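Local atomic coordinates of beta-ketoacyl-[acyl-carrier-protein] synthase FabY (PDB entry 4CW4), a protein that catalyses the condensation of acetyl-CoA with malonyl-ACP to form acetoacetyl-ACP, the primer of fatty acid synthesis. Residues Ala135-Ala140 / Glu153-Lys158; Val371-Glu376 / Leu381-His386; Arg447-Glu452 / Asn536-Gly541; Glu36-Gln41 / Tyr496-Gly501. All blocks are in the same frame, centred on the assembly; numbering follows the deposited sequence. Where two conformers were deposited one is given.

Followed from the N terminus, the chain first meets contact 4 through 36-41, the lead-in to helix 40-53, whose partner comes some 450 residues later. Within that long loop lie two short closures. Contact 1 joins the two ends of a β-hairpin in an outlying region, its centre about 49 Å from the centre of the chain, and contact 2 brings the end of strand 366-374 onto the turn after helix 375-381. Contact 3 then opens on helix 444-461; contact 4 closes at 496-501 before contact 3 closes on strand 532-539, so these two cross. Contacts 2 and 3 both involve strands of the ketosynthase body (366-374 and 532-539), contact 3 beside the active site.

Contact 1 of 4, residues Ala135-Ala140 / Glu153-Lys158; sequences ANWSIA and ERCEFK
Asn136 and Glu153 bring the two backbones to their nearest approach, with CA atoms 6.8 Å apart, at the base of the β-hairpin formed by strands 138-141 and 147-151; one segment enters the hairpin, and the other leaves it for strand 155-163. No direct hydrogen bond crosses this base. The side chains of Asn136 and Glu153 cross at about a right angle, their amide and carboxylate planes turned 73° apart, and OE1 of Glu153 lies 3.2 Å from CB of Asn136. Water does the joining: water 1 donates to Asn136 OD1 at 2.7 Å and accepts a weak bond from Glu153 N. Polar, hydrated residues suit such a surface position. Further in, the contact turns apolar. The indole of Trp137, with CG beside its backbone N (chi1 -67°), extends toward the second segment and packs on Val149 and Ile151 of strand 147-151. Cys155 SG sits at the indole edge, near its plane and 4.1 Å from Trp137 NE1, a sulfur-aromatic contact that a compact thiol can make. Phe157 reaches from the opposite direction, and its CZ meets Trp137 CZ2 at 4.1 Å. Phe157 and Lys158 pair with an antiparallel strand of the second subunit, so the sheet runs on across the dimer interface. A second water reaches the indole edge in its plane, accepting a weak 3.4 Å bond from Trp137 NE1 while donating to Glu153 O at 2.7 Å.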
loop_
_atom_site.group_PDB
_atom_site.type_symbol
_atom_site.label_atom_id
_atom_site.label_comp_id
_atom_site.label_asym_id
_atom_site.label_seq_id
_atom_site.Cartn_x
_atom_site.Cartn_y
_atom_site.Cartn_z
ATOM N N ALA A 135 -31.417 -28.510 -12.755
ATOM C CA ALA A 135 -32.548 -28.977 -13.540
ATOM C C ALA A 135 -32.784 -30.480 -13.435
ATOM O O ALA A 135 -33.909 -30.947 -13.611
ATOM C CB ALA A 135 -32.378 -28.569 -14.999
ATOM N N ASN A 136 -31.732 -31.232 -13.119
ATOM C CA ASN A 136 -31.798 -32.680 -13.141
ATOM C C ASN A 136 -32.280 -33.230 -11.803
ATOM O O ASN A 136 -32.703 -34.378 -11.752
ATOM C CB ASN A 136 -30.419 -33.249 -13.516
ATOM C CG ASN A 136 -30.485 -34.648 -14.085
ATOM O OD1 ASN A 136 -30.185 -35.636 -13.395
ATOM N ND2 ASN A 136 -30.870 -34.748 -15.350
ATOM N N TRP A 137 -32.231 -32.419 -10.736
ATOM C CA TRP A 137 -32.691 -32.847 -9.407
ATOM C C TRP A 137 -34.218 -32.989 -9.349
ATOM O O TRP A 137 -34.953 -32.182 -9.916
ATOM C CB TRP A 137 -32.247 -31.871 -8.302
ATOM C CG TRP A 137 -30.765 -31.798 -8.042
ATOM C CD1 TRP A 137 -29.766 -32.302 -8.816
ATOM C CD2 TRP A 137 -30.125 -31.190 -6.907
ATOM N NE1 TRP A 137 -28.544 -32.042 -8.242
ATOM C CE2 TRP A 137 -28.736 -31.358 -7.070
ATOM C CE3 TRP A 137 -30.595 -30.517 -5.775
ATOM C CZ2 TRP A 137 -27.812 -30.881 -6.138
ATOM C CZ3 TRP A 137 -29.679 -30.051 -4.850
ATOM C CH2 TRP A 137 -28.301 -30.232 -5.043
ATOM N N SER A 138 -34.667 -34.022 -8.644
ATOM C CA SER A 138 -36.073 -34.227 -8.319
ATOM C C SER A 138 -36.390 -33.563 -6.998
ATOM O O SER A 138 -35.599 -33.664 -6.070
ATOM C CB SER A 138 -36.360 -35.727 -8.110
ATOM O OG SER A 138 -36.138 -36.485 -9.267
ATOM N N ILE A 139 -37.560 -32.937 -6.900
ATOM C CA ILE A 139 -38.044 -32.358 -5.651
ATOM C C ILE A 139 -39.491 -32.744 -5.451
ATOM O O ILE A 139 -40.294 -32.673 -6.393
ATOM C CB ILE A 139 -38.048 -30.818 -5.687
ATOM C CG1 ILE A 139 -36.802 -30.292 -6.368
ATOM C CG2 ILE A 139 -38.184 -30.258 -4.277
ATOM C CD1 ILE A 139 -35.525 -30.498 -5.577
ATOM N N ALA A 140 -39.833 -33.146 -4.230
ATOM C CA ALA A 140 -41.217 -33.441 -3.897
ATOM C C ALA A 140 -41.526 -32.891 -2.518
ATOM O O ALA A 140 -40.621 -32.713 -1.703
ATOM C CB ALA A 140 -41.462 -34.925 -3.941
ATOM N N GLU A 153 -27.833 -37.442 -11.597
ATOM C CA GLU A 153 -26.685 -37.118 -12.430
ATOM C C GLU A 153 -25.516 -36.847 -11.482
ATOM O O GLU A 153 -25.739 -36.443 -10.345
ATOM C CB GLU A 153 -26.978 -35.824 -13.179
ATOM C CG GLU A 153 -26.758 -35.834 -14.665
ATOM C CD GLU A 153 -26.710 -34.418 -15.230
ATOM O OE1 GLU A 153 -27.607 -33.613 -14.912
ATOM O OE2 GLU A 153 -25.763 -34.101 -15.980
ATOM N N ARG A 154 -24.286 -37.060 -11.943
ATOM C CA ARG A 154 -23.119 -36.665 -11.162
ATOM C C ARG A 154 -23.180 -35.175 -10.870
ATOM O O ARG A 154 -23.497 -34.376 -11.738
ATOM C CB ARG A 154 -21.807 -36.963 -11.901
ATOM C CG ARG A 154 -20.563 -36.665 -11.060
ATOM C CD ARG A 154 -19.282 -36.745 -11.868
ATOM N NE ARG A 154 -19.073 -38.042 -12.509
ATOM C CZ ARG A 154 -18.063 -38.313 -13.336
ATOM N NH1 ARG A 154 -17.165 -37.377 -13.629
ATOM N NH2 ARG A 154 -17.951 -39.521 -13.875
ATOM N N CYS A 155 -22.869 -34.791 -9.645
ATOM C CA CYS A 155 -22.695 -33.383 -9.364
ATOM C C CYS A 155 -21.689 -33.201 -8.258
ATOM O O CYS A 155 -21.258 -34.162 -7.626
ATOM C CB CYS A 155 -24.011 -32.726 -9.007
ATOM S SG CYS A 155 -24.718 -33.369 -7.539
ATOM N N GLU A 156 -21.314 -31.949 -8.057
ATOM C CA GLU A 156 -20.227 -31.605 -7.173
ATOM C C GLU A 156 -20.744 -30.941 -5.923
ATOM O O GLU A 156 -21.399 -29.905 -5.977
ATOM C CB GLU A 156 -19.269 -30.641 -7.869
ATOM C CG GLU A 156 -18.488 -31.277 -8.996
ATOM C CD GLU A 156 -17.408 -30.368 -9.518
ATOM O OE1 GLU A 156 -17.352 -29.208 -9.075
ATOM O OE2 GLU A 156 -16.614 -30.819 -10.363
ATOM N N PHE A 157 -20.452 -31.554 -4.798
ATOM C CA PHE A 157 -20.609 -30.916 -3.508
ATOM C C PHE A 157 -19.238 -30.506 -3.001
ATOM O O PHE A 157 -18.225 -31.062 -3.412
ATOM C CB PHE A 157 -21.253 -31.882 -2.519
ATOM C CG PHE A 157 -22.673 -32.174 -2.840
ATOM C CD1 PHE A 157 -23.636 -31.241 -2.579
ATOM C CD2 PHE A 157 -23.047 -33.360 -3.448
ATOM C CE1 PHE A 157 -24.959 -31.468 -2.891
ATOM C CE2 PHE A 157 -24.357 -33.586 -3.750
ATOM C CZ PHE A 157 -25.320 -32.630 -3.459
ATOM N N LYS A 158 -19.224 -29.529 -2.111
ATOM C CA LYS A 158 -18.012 -29.222 -1.360
ATOM C C LYS A 158 -18.182 -29.709 0.073
ATOM O O LYS A 158 -19.213 -29.467 0.699
ATOM C CB LYS A 158 -17.707 -27.733 -1.383
ATOM C CG LYS A 158 -16.796 -27.273 -2.570
ATOM C CD LYS A 158 -17.259 -27.761 -3.947
ATOM C CE LYS A 158 -18.539 -27.069 -4.427
ATOM N NZ LYS A 158 -18.881 -27.366 -5.885
HETATM O O HOH W 1 -29.701 -35.230 -10.793
HETATM O O HOH W 2 -27.017 -34.099 -10.490
#

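Contact 2 of 4, residues Val371-Glu376 / Leu381-His386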
loop_
_atom_site.group_PDB
_atom_site.type_symbol
_atom_site.label_atom_id
_atom_site.label_comp_id
_atom_site.label_asym_id
_atom_site.label_seq_id
_atom_site.Cartn_x
_atom_site.Cartn_y
_atom_site.Cartn_z
ATOM N N VAL A 371 9.061 7.102 16.960
ATOM C CA VAL A 371 8.592 8.483 16.981
ATOM C C VAL A 371 9.782 9.353 16.643
ATOM O O VAL A 371 10.782 9.311 17.341
ATOM C CB VAL A 371 8.027 8.881 18.348
ATOM C CG1 VAL A 371 7.433 10.280 18.293
ATOM C CG2 VAL A 371 6.999 7.879 18.822
ATOM N N LEU A 372 9.682 10.110 15.557
ATOM C CA LEU A 372 10.728 11.024 15.129
ATOM C C LEU A 372 10.309 12.455 15.405
ATOM O O LEU A 372 9.132 12.815 15.270
ATOM C CB LEU A 372 10.984 10.901 13.621
ATOM C CG LEU A 372 11.234 9.496 13.079
ATOM C CD1 LEU A 372 11.453 9.536 11.572
ATOM C CD2 LEU A 372 12.439 8.861 13.799
ATOM N N MET A 373 11.291 13.279 15.757
ATOM C CA MET A 373 11.095 14.720 15.781
ATOM C C MET A 373 12.257 15.385 15.097
ATOM O O MET A 373 13.340 14.836 15.070
ATOM C CB MET A 373 11.036 15.251 17.211
ATOM C CG MET A 373 9.819 14.865 17.986
ATOM S SD MET A 373 9.851 15.572 19.645
ATOM C CE MET A 373 8.236 14.992 20.203
ATOM N N ASP A 374 12.044 16.582 14.570
ATOM C CA ASP A 374 13.188 17.393 14.188
ATOM C C ASP A 374 14.002 17.778 15.424
ATOM O O ASP A 374 13.497 17.833 16.546
ATOM C CB ASP A 374 12.776 18.631 13.395
ATOM C CG ASP A 374 12.035 19.652 14.220
ATOM O OD1 ASP A 374 12.690 20.539 14.844
ATOM O OD2 ASP A 374 10.793 19.585 14.229
ATOM N N ASP A 375 15.275 18.052 15.204
ATOM C CA ASP A 375 16.193 18.328 16.290
ATOM C C ASP A 375 15.825 19.548 17.117
ATOM O O ASP A 375 16.045 19.570 18.322
ATOM C CB ASP A 375 17.632 18.469 15.773
ATOM C CG ASP A 375 17.809 19.588 14.763
ATOM O OD1 ASP A 375 17.190 19.531 13.689
ATOM O OD2 ASP A 375 18.645 20.489 14.994
ATOM N N GLU A 376 15.283 20.566 16.479
ATOM C CA GLU A 376 14.949 21.787 17.195
ATOM C C GLU A 376 13.785 21.549 18.159
ATOM O O GLU A 376 13.822 21.985 19.313
ATOM C CB GLU A 376 14.622 22.884 16.184
ATOM C CG GLU A 376 14.378 24.242 16.778
ATOM C CD GLU A 376 14.250 25.288 15.699
ATOM O OE1 GLU A 376 13.174 25.373 15.069
ATOM O OE2 GLU A 376 15.238 26.014 15.470
ATOM N N LEU A 381 11.646 20.428 23.733
ATOM C CA LEU A 381 10.770 19.642 24.595
ATOM C C LEU A 381 11.518 18.777 25.580
ATOM O O LEU A 381 10.895 18.159 26.440
ATOM C CB LEU A 381 9.867 18.725 23.776
ATOM C CG LEU A 381 8.912 19.407 22.805
ATOM C CD1 LEU A 381 8.043 18.351 22.123
ATOM C CD2 LEU A 381 8.065 20.449 23.505
ATOM N N GLY A 382 12.842 18.730 25.477
ATOM C CA GLY A 382 13.597 17.816 26.319
ATOM C C GLY A 382 13.370 16.345 25.940
ATOM O O GLY A 382 13.477 15.453 26.801
ATOM N N ALA A 383 13.040 16.081 24.680
ATOM C CA ALA A 383 12.821 14.712 24.212
ATOM C C ALA A 383 14.130 13.938 24.248
ATOM O O ALA A 383 15.201 14.474 23.924
ATOM C CB ALA A 383 12.295 14.721 22.795
ATOM N N ASP A 384 14.053 12.685 24.659
ATOM C CA ASP A 384 15.222 11.847 24.670
ATOM C C ASP A 384 15.630 11.528 23.236
ATOM O O ASP A 384 14.850 11.674 22.290
ATOM C CB ASP A 384 14.945 10.542 25.459
ATOM C CG ASP A 384 16.187 9.955 26.118
ATOM O OD1 ASP A 384 17.326 10.359 25.796
ATOM O OD2 ASP A 384 16.019 9.065 26.973
ATOM N N ILE A 385 16.867 11.078 23.083
ATOM C CA ILE A 385 17.390 10.704 21.783
ATOM C C ILE A 385 17.918 9.283 21.842
ATOM O O ILE A 385 18.867 8.993 22.563
ATOM C CB ILE A 385 18.480 11.693 21.315
ATOM C CG1 ILE A 385 17.836 13.060 21.030
ATOM C CG2 ILE A 385 19.177 11.180 20.054
ATOM C CD1 ILE A 385 18.829 14.196 20.835
ATOM N N HIS A 386 17.265 8.403 21.085
ATOM C CA HIS A 386 17.632 6.997 21.023
ATOM C C HIS A 386 18.474 6.689 19.796
ATOM O O HIS A 386 18.980 5.584 19.638
ATOM C CB HIS A 386 16.373 6.136 21.081
ATOM C CG HIS A 386 15.545 6.401 22.295
ATOM N ND1 HIS A 386 15.906 5.946 23.540
ATOM C CD2 HIS A 386 14.397 7.100 22.468
ATOM C CE1 HIS A 386 15.016 6.349 24.432
ATOM N NE2 HIS A 386 14.086 7.047 23.811
#
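Met373, near the end of strand 366-374, reaches over to Leu381, the last residue of the short helix 375-381, and to Ala383 just past it; the contact closes a strand-helix-turn unit. Its cross-segment interactions are apolar. Met373 is extended beyond CG (chi2 -179°, chi3 177°), and this full stretch carries its sulfur and methyl across to the turn. There CE touches Leu381 CD1 at 3.9 Å, the two side chains crossing at about a right angle, while SD lies 4.1 Å from Ala383 CB. A long, flexible thioether can bridge such a span, and the small methyl of Ala383 offers a compact apolar surface for the sulfur. Val13 of strand 10-19 also packs on both Met373 and Ala383.

Polar interactions shape the chain on either end of the helix. Asp374 is its N-cap, with OD1 bonded to Leu377 N, and its OD2 forms a salt bridge with Arg306. At the other end Gly382 completes a Schellman motif at phi 69°, a conformation that glycine adopts readily. Past the turn, Asp384 OD1 accepts from Ile385 N at 2.8 Å, on the anti side and tilted out of the carboxylate plane, and is also paired with Arg579.

The chemistry thus divides the work: caps and ion pairs probably help to fix the course of the backbone, whereas the buried contact itself depends on shape and on the exclusion of water, with no directional bond across it.

Contact 3 of 4, residues Arg447-Glu452 / Asn536-Gly541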
loop_
_atom_site.group_PDB
_atom_site.type_symbol
_atom_site.label_atom_id
_atom_site.label_comp_id
_atom_site.label_asym_id
_atom_site.label_seq_id
_atom_site.Cartn_x
_atom_site.Cartn_y
_atom_site.Cartn_z
ATOM N N ARG A 447 21.652 -15.825 1.523
ATOM C CA ARG A 447 22.921 -15.872 2.253
ATOM C C ARG A 447 24.091 -15.610 1.323
ATOM O O ARG A 447 25.055 -14.972 1.709
ATOM C CB ARG A 447 23.073 -17.203 3.009
ATOM C CG ARG A 447 23.364 -18.403 2.133
ATOM C CD ARG A 447 23.274 -19.705 2.919
ATOM N NE ARG A 447 23.823 -20.825 2.152
ATOM C CZ ARG A 447 23.322 -22.059 2.090
ATOM N NH1 ARG A 447 22.221 -22.383 2.739
ATOM N NH2 ARG A 447 23.936 -22.969 1.366
ATOM N N VAL A 448 23.978 -16.083 0.085
ATOM C CA VAL A 448 25.011 -15.834 -0.921
ATOM C C VAL A 448 24.908 -14.403 -1.481
ATOM O O VAL A 448 25.882 -13.637 -1.438
ATOM C CB VAL A 448 24.940 -16.873 -2.073
ATOM C CG1 VAL A 448 25.877 -16.488 -3.226
ATOM C CG2 VAL A 448 25.282 -18.249 -1.548
ATOM N N THR A 449 23.736 -14.045 -2.007
ATOM C CA THR A 449 23.617 -12.747 -2.667
ATOM C C THR A 449 23.815 -11.558 -1.725
ATOM O O THR A 449 24.449 -10.577 -2.101
ATOM C CB THR A 449 22.283 -12.580 -3.418
ATOM O OG1 THR A 449 21.169 -12.722 -2.522
ATOM C CG2 THR A 449 22.187 -13.582 -4.494
ATOM N N GLU A 450 23.296 -11.639 -0.502
ATOM C CA GLU A 450 23.461 -10.540 0.438
ATOM C C GLU A 450 24.884 -10.447 0.940
ATOM O O GLU A 450 25.429 -9.355 1.042
ATOM C CB GLU A 450 22.487 -10.610 1.615
ATOM C CG GLU A 450 22.540 -9.320 2.431
ATOM C CD GLU A 450 21.606 -9.234 3.630
ATOM O OE1 GLU A 450 21.115 -10.271 4.124
ATOM O OE2 GLU A 450 21.415 -8.108 4.139
ATOM N N SER A 451 25.498 -11.569 1.273
ATOM C CA SER A 451 26.878 -11.496 1.731
ATOM C C SER A 451 27.803 -10.966 0.636
ATOM O O SER A 451 28.730 -10.217 0.919
ATOM C CB SER A 451 27.359 -12.844 2.275
ATOM O OG SER A 451 27.488 -13.838 1.268
ATOM N N GLU A 452 27.539 -11.326 -0.613
ATOM C CA GLU A 452 28.350 -10.810 -1.708
ATOM C C GLU A 452 28.214 -9.290 -1.823
ATOM O O GLU A 452 29.206 -8.600 -2.016
ATOM C CB GLU A 452 27.987 -11.477 -3.030
ATOM C CG GLU A 452 28.801 -10.946 -4.172
ATOM C CD GLU A 452 28.767 -11.847 -5.382
ATOM O OE1 GLU A 452 27.879 -12.714 -5.462
ATOM O OE2 GLU A 452 29.646 -11.679 -6.251
ATOM N N ASN A 536 19.534 -3.179 6.366
ATOM C CA ASN A 536 19.398 -3.654 5.004
ATOM C C ASN A 536 18.154 -4.511 4.801
ATOM O O ASN A 536 17.833 -5.374 5.628
ATOM C CB ASN A 536 20.633 -4.444 4.574
ATOM C CG ASN A 536 20.735 -4.538 3.060
ATOM O OD1 ASN A 536 20.458 -3.559 2.349
ATOM N ND2 ASN A 536 21.058 -5.722 2.551
ATOM N N SER A 537 17.445 -4.261 3.711
ATOM C CA SER A 537 16.169 -4.938 3.481
ATOM C C SER A 537 15.834 -5.074 2.008
ATOM O O SER A 537 16.269 -4.304 1.140
ATOM C CB SER A 537 15.039 -4.198 4.192
ATOM O OG SER A 537 13.843 -4.946 4.248
ATOM N N LYS A 538 15.008 -6.069 1.709
ATOM C CA LYS A 538 14.645 -6.322 0.333
ATOM C C LYS A 538 13.410 -7.150 0.365
ATOM O O LYS A 538 12.991 -7.688 1.405
ATOM C CB LYS A 538 15.726 -7.114 -0.410
ATOM C CG LYS A 538 17.126 -7.023 0.176
ATOM C CD LYS A 538 17.935 -8.245 -0.104
ATOM C CE LYS A 538 18.264 -8.401 -1.546
ATOM N NZ LYS A 538 19.686 -8.810 -1.719
ATOM N N GLY A 539 12.826 -7.269 -0.802
ATOM C CA GLY A 539 11.655 -8.069 -0.926
ATOM C C GLY A 539 11.487 -8.336 -2.377
ATOM O O GLY A 539 12.193 -7.805 -3.237
ATOM N N PHE A 540 10.542 -9.211 -2.612
ATOM C CA PHE A 540 9.912 -9.440 -3.914
ATOM C C PHE A 540 9.646 -8.157 -4.646
ATOM O O PHE A 540 9.460 -7.103 -4.034
ATOM C CB PHE A 540 8.528 -10.121 -3.778
ATOM C CG PHE A 540 8.535 -11.441 -3.063
ATOM C CD1 PHE A 540 9.721 -12.064 -2.690
ATOM C CD2 PHE A 540 7.330 -12.060 -2.762
ATOM C CE1 PHE A 540 9.704 -13.284 -2.031
ATOM C CE2 PHE A 540 7.303 -13.280 -2.104
ATOM C CZ PHE A 540 8.494 -13.895 -1.743
ATOM N N GLY A 541 9.590 -8.273 -5.972
ATOM C CA GLY A 541 9.122 -7.206 -6.814
ATOM C C GLY A 541 10.221 -6.221 -7.101
ATOM O O GLY A 541 9.926 -5.139 -7.533
#
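Glu450 of helix 444-461 and Asn536 of strand 532-539 reach for one another from opposite directions, and their ends meet in one nearly straight hydrogen bond. Asn536 ND2 donates to Glu450 OE2 at 2.9 Å. Glu450 OE2 lies almost in the amide plane of Asn536, but the donor approaches the carboxylate on its anti side and 31° out of plane, the two flat groups being inclined by 41°. An extended glutamate spans the gap between helix and strand: CG is anti to the backbone N (chi1 -170°), and the chain stays straight to the carboxylate.

The rest of both groups is engaged as well. Asn536 OD1 accepts from Asn410 ND2 and bonds to Ser546 OG, which fixes the rotation of the amide. Glu450 OE2 also bonds His439 N, while OE1 binds Gly440 N and Asn446 ND2.

His439 is a predicted active-site residue of this thiolase-like fold, and it is held through its backbone. The chemistry is therefore consistent with a second-shell role: Asn536 probably helps to orient the buried carboxylate, whose bonds to His439 N and Gly440 N probably help to position the histidine loop.

Contact 4 of 4, residues Glu36-Gln41 / Tyr496-Gly501; sequences ESMDPQ and YGILPG
Ser37 and Ile498 approach to 8.1 Å between CA atoms, and Met38 and Tyr496 to 8.6 Å, so the residues before helix 40-53 lie alongside the chain at the end of helix 482-496, with side chains filling the space between them. Segment 36-41 leads into helix 40-53, at whose N-cap Asp39 OD1 takes Ala42 N and, weakly, Gln41 N. Segment 496-501 leaves helix 482-496 through Gly497, whose positive phi of 74° is easily adopted by glycine.

Met38 carries the contact. Its chain folds back at chi2 (-58°) and chi3 (-58°), which sets the methyl down over the Tyr496 ring: CE stands 3.6 Å above the plane, over the middle of one face. This is a CH-pi contact, and the sulfur follows in the same direction, with SD 4.6 Å from the ring centroid, a Met-aromatic pair. A flexible thioether suits this place, because its polarisable end can settle on the flat π surface. Ile498 adds a second apolar contact through its CD1, which meets Met38 SD at 3.9 Å and lies 4.1 Å from Ser37 O. The hydroxyl of Ser37 turns to Asp523, whose carboxylate also receives Gly501 N.

Helix 28-33 adds to the packing, with Arg31 against both Met38 and Tyr496 and Phe30 against Tyr496 and Pro500. The contact thereby joins the start of helix 40-53 to the end of helix 482-496, while Leu499 continues the packing onto strand 466-469.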
loop_
_atom_site.group_PDB
_atom_site.type_symbol
_atom_site.label_atom_id
_atom_site.label_comp_id
_atom_site.label_asym_id
_atom_site.label_seq_id
_atom_site.Cartn_x
_atom_site.Cartn_y
_atom_site.Cartn_z
ATOM N N GLU A 36 20.971 -13.923 27.806
ATOM C CA GLU A 36 22.035 -14.559 28.572
ATOM C C GLU A 36 23.258 -13.654 28.725
ATOM O O GLU A 36 24.115 -13.879 29.582
ATOM C CB GLU A 36 22.422 -15.887 27.917
ATOM C CG GLU A 36 23.082 -15.719 26.569
ATOM C CD GLU A 36 22.118 -15.799 25.374
ATOM O OE1 GLU A 36 20.907 -15.445 25.455
ATOM O OE2 GLU A 36 22.613 -16.239 24.318
ATOM N N SER A 37 23.328 -12.616 27.906
ATOM C CA SER A 37 24.461 -11.693 27.925
ATOM C C SER A 37 24.222 -10.482 28.827
ATOM O O SER A 37 25.140 -9.708 29.070
ATOM C CB SER A 37 24.760 -11.204 26.503
ATOM O OG SER A 37 25.179 -12.292 25.693
ATOM N N MET A 38 22.978 -10.286 29.261
ATOM C CA MET A 38 22.634 -9.164 30.113
ATOM C C MET A 38 23.094 -9.427 31.532
ATOM O O MET A 38 23.309 -10.582 31.925
ATOM C CB MET A 38 21.126 -8.941 30.115
ATOM C CG MET A 38 20.530 -8.604 28.738
ATOM S SD MET A 38 21.225 -7.138 27.948
ATOM C CE MET A 38 20.885 -5.925 29.195
ATOM N N ASP A 39 23.231 -8.367 32.320
ATOM C CA ASP A 39 23.459 -8.550 33.745
ATOM C C ASP A 39 22.155 -9.033 34.355
ATOM O O ASP A 39 21.089 -8.885 33.746
ATOM C CB ASP A 39 23.882 -7.248 34.406
ATOM C CG ASP A 39 22.798 -6.200 34.342
ATOM O OD1 ASP A 39 21.930 -6.166 35.241
ATOM O OD2 ASP A 39 22.816 -5.426 33.374
ATOM N N PRO A 40 22.223 -9.621 35.543
ATOM C CA PRO A 40 21.025 -10.202 36.149
ATOM C C PRO A 40 19.893 -9.230 36.433
ATOM O O PRO A 40 18.744 -9.664 36.364
ATOM C CB PRO A 40 21.558 -10.781 37.474
ATOM C CG PRO A 40 22.953 -11.136 37.151
ATOM C CD PRO A 40 23.444 -10.022 36.272
ATOM N N GLN A 41 20.157 -7.963 36.742
ATOM C CA GLN A 41 19.040 -7.085 37.065
ATOM C C GLN A 41 18.237 -6.820 35.793
ATOM O O GLN A 41 17.012 -6.855 35.805
ATOM C CB GLN A 41 19.495 -5.767 37.694
ATOM C CG GLN A 41 18.325 -4.956 38.221
ATOM C CD GLN A 41 17.695 -4.056 37.162
ATOM O OE1 GLN A 41 18.275 -3.819 36.115
ATOM N NE2 GLN A 41 16.508 -3.548 37.445
ATOM N N TYR A 496 23.212 -0.886 24.958
ATOM C CA TYR A 496 23.909 -1.827 25.830
ATOM C C TYR A 496 25.287 -2.285 25.328
ATOM O O TYR A 496 26.015 -2.954 26.058
ATOM C CB TYR A 496 23.045 -3.063 26.061
ATOM C CG TYR A 496 21.778 -2.804 26.846
ATOM C CD1 TYR A 496 21.833 -2.485 28.199
ATOM C CD2 TYR A 496 20.526 -2.928 26.250
ATOM C CE1 TYR A 496 20.679 -2.268 28.935
ATOM C CE2 TYR A 496 19.361 -2.718 26.982
ATOM C CZ TYR A 496 19.447 -2.395 28.320
ATOM O OH TYR A 496 18.293 -2.199 29.045
ATOM N N GLY A 497 25.626 -1.956 24.086
ATOM C CA GLY A 497 26.921 -2.298 23.527
ATOM C C GLY A 497 27.091 -3.763 23.181
ATOM O O GLY A 497 28.208 -4.279 23.199
ATOM N N ILE A 498 25.979 -4.438 22.923
ATOM C CA ILE A 498 25.992 -5.857 22.580
ATOM C C ILE A 498 25.445 -6.027 21.173
ATOM O O ILE A 498 24.364 -5.514 20.859
ATOM C CB ILE A 498 25.107 -6.693 23.539
ATOM C CG1 ILE A 498 25.575 -6.552 24.992
ATOM C CG2 ILE A 498 25.086 -8.159 23.121
ATOM C CD1 ILE A 498 24.574 -7.023 26.001
ATOM N N LEU A 499 26.206 -6.748 20.343
ATOM C CA LEU A 499 25.769 -7.150 19.008
ATOM C C LEU A 499 25.209 -8.566 19.055
ATOM O O LEU A 499 25.949 -9.509 19.346
ATOM C CB LEU A 499 26.934 -7.122 18.033
ATOM C CG LEU A 499 26.590 -7.425 16.579
ATOM C CD1 LEU A 499 25.840 -6.259 15.970
ATOM C CD2 LEU A 499 27.855 -7.722 15.815
ATOM N N PRO A 500 23.898 -8.733 18.782
ATOM C CA PRO A 500 23.338 -10.079 18.967
ATOM C C PRO A 500 23.921 -11.079 17.975
ATOM O O PRO A 500 24.084 -10.762 16.802
ATOM C CB PRO A 500 21.840 -9.886 18.731
ATOM C CG PRO A 500 21.612 -8.436 18.911
ATOM C CD PRO A 500 22.856 -7.768 18.431
ATOM N N GLY A 501 24.272 -12.263 18.460
ATOM C CA GLY A 501 24.744 -13.318 17.584
ATOM C C GLY A 501 23.612 -13.937 16.779
ATOM O O GLY A 501 22.441 -13.728 17.060
#